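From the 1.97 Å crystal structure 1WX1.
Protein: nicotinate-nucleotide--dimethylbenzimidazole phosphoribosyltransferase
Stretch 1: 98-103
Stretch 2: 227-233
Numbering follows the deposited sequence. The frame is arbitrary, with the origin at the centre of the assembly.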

# COMPACT_ATOMS: atom_id res chain seq x y z
N VAL A 98 -9.37 13.59 17.38
CA VAL A 98 -10.78 13.63 17.03
C VAL A 98 -11.30 15.04 17.26
O VAL A 98 -10.96 15.69 18.25
CB VAL A 98 -11.61 12.64 17.89
CG1 VAL A 98 -13.07 12.67 17.45
CG2 VAL A 98 -11.05 11.23 17.74
N LEU A 99 -12.11 15.53 16.32
CA LEU A 99 -12.67 16.87 16.42
C LEU A 99 -14.19 16.80 16.31
O LEU A 99 -14.72 16.33 15.31
CB LEU A 99 -12.11 17.75 15.30
CG LEU A 99 -12.81 19.09 15.04
CD1 LEU A 99 -12.57 20.03 16.21
CD2 LEU A 99 -12.27 19.71 13.75
N ASP A 100 -14.87 17.26 17.35
CA ASP A 100 -16.33 17.29 17.32
C ASP A 100 -16.75 18.70 16.91
O ASP A 100 -16.55 19.65 17.67
CB ASP A 100 -16.92 16.98 18.71
CG ASP A 100 -18.43 17.26 18.78
OD1 ASP A 100 -18.96 17.38 19.90
OD2 ASP A 100 -19.08 17.35 17.72
N VAL A 101 -17.31 18.83 15.71
CA VAL A 101 -17.79 20.14 15.27
C VAL A 101 -19.31 20.12 15.15
O VAL A 101 -19.91 21.14 14.84
CB VAL A 101 -17.20 20.57 13.89
CG1 VAL A 101 -15.79 21.10 14.07
CG2 VAL A 101 -17.25 19.41 12.90
N GLY A 102 -19.94 18.98 15.42
CA GLY A 102 -21.39 18.93 15.31
C GLY A 102 -22.10 17.62 15.59
O GLY A 102 -23.12 17.32 14.98
N VAL A 103 -21.56 16.84 16.52
CA VAL A 103 -22.19 15.57 16.87
C VAL A 103 -23.37 15.82 17.81
O VAL A 103 -23.32 16.72 18.65
CB VAL A 103 -21.18 14.64 17.59
CG1 VAL A 103 -21.89 13.42 18.13
CG2 VAL A 103 -20.06 14.21 16.61
N GLY A 227 -21.80 19.58 5.03
CA GLY A 227 -21.83 19.12 6.41
C GLY A 227 -20.77 19.85 7.21
O GLY A 227 -19.78 20.33 6.66
N LEU A 228 -20.97 19.92 8.52
CA LEU A 228 -20.02 20.60 9.39
C LEU A 228 -18.62 20.00 9.39
O LEU A 228 -17.63 20.74 9.34
CB LEU A 228 -20.56 20.63 10.82
CG LEU A 228 -21.81 21.51 11.00
CD1 LEU A 228 -22.62 21.02 12.18
CD2 LEU A 228 -21.38 22.97 11.18
N GLU A 229 -18.53 18.68 9.44
CA GLU A 229 -17.23 18.02 9.46
C GLU A 229 -16.55 18.14 8.09
O GLU A 229 -15.32 18.10 8.01
CB GLU A 229 -17.36 16.54 9.87
CG GLU A 229 -17.76 15.58 8.77
CD GLU A 229 -19.26 15.48 8.57
OE1 GLU A 229 -19.95 16.52 8.69
OE2 GLU A 229 -19.75 14.36 8.28
N LEU A 230 -17.33 18.31 7.03
CA LEU A 230 -16.74 18.45 5.70
C LEU A 230 -16.04 19.81 5.61
O LEU A 230 -14.97 19.94 5.03
CB LEU A 230 -17.82 18.34 4.61
CG LEU A 230 -18.66 17.05 4.59
CD1 LEU A 230 -19.55 17.03 3.35
CD2 LEU A 230 -17.76 15.82 4.60
N VAL A 231 -16.66 20.82 6.21
CA VAL A 231 -16.09 22.16 6.22
C VAL A 231 -14.87 22.16 7.15
O VAL A 231 -13.86 22.80 6.87
CB VAL A 231 -17.13 23.19 6.72
CG1 VAL A 231 -16.49 24.57 6.83
CG2 VAL A 231 -18.31 23.23 5.76
N ALA A 232 -14.97 21.44 8.27
CA ALA A 232 -13.86 21.34 9.20
C ALA A 232 -12.68 20.67 8.51
O ALA A 232 -11.52 21.02 8.72
CB ALA A 232 -14.27 20.54 10.44
N ILE A 233 -12.99 19.68 7.66
CA ILE A 233 -11.94 18.97 6.93
C ILE A 233 -11.21 19.93 6.00
O ILE A 233 -9.99 19.84 5.84
CB ILE A 233 -12.54 17.76 6.19
CG1 ILE A 233 -12.82 16.65 7.22
CG2 ILE A 233 -11.59 17.27 5.09
CD1 ILE A 233 -13.70 15.53 6.73

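A buried strand and the corner at Val101 pack against the first turns of a helix, and the contact is made by apolar atoms and backbone, with no hydrogen bond passing between the two stretches. The patch is small, 198 Å² counted over both sides, and three residues dominate it: Val101, Leu228 and Ala232.

Val101 sits where the chain turns a corner, and its CA-to-CB bond points toward the helix; chi1 is -79° (m). Val101 CG2 lies 3.7 Å from Glu229 CA and 4.1 Å from Leu228 CB, so it rests on the start of the helix, against backbone and side chain alike, and both Val101 methyls, CG1 and CG2, lie 4.0 Å from Ala232 CB, one turn beyond Leu228. The closeness to Glu229 CA shows that the valine packs on the helix surface itself; Glu229 points its CA-to-CB bond sideways, and its carboxylate oxygen OE2 is hydrogen-bonded elsewhere in the structure.

Leu228, in the first turn of the helix, points toward the other stretch (chi1 m, chi2 t). Leu228 CD1 lies 3.8 Å from Val101 O and 4.0 Å from Gly102 CA, van der Waals contacts with backbone atoms. The absence of a side chain at Gly102 matters here: an ideally placed CB would point toward the helix and come within 2.5 Å of Leu228 CD1, a clash. The leucine methyl thus occupies space that a beta carbon would need.

Ala232 follows Leu228 by four residues, and the hydrogen bond from Ala232 N to Leu228 O (3.0 Å) is part of the helical repeat that brings both side chains to the other stretch. Its single methyl meets both Val101 methyls and Leu99 CD2, the latter at 4.0 Å from Ala232 CB. Leu99 and Val101 both point toward the helix, whereas Asp100, between them, makes no contact with it.

Asp100 instead ties down the corner. Asp100 OD2 accepts a hydrogen bond from Val103 N at 2.8 Å, nearly straight at 170°, and a weak one from Gly102 N at 2.9 Å, bent to 128°. On the helix side, Gly227 takes the N-cap position, and Gly227 O accepts the hydrogen bond from Val231 N (3.2 Å) that closes the first turn. Hydrogen bonds run within each stretch, and between them there is van der Waals packing, mostly of apolar atoms.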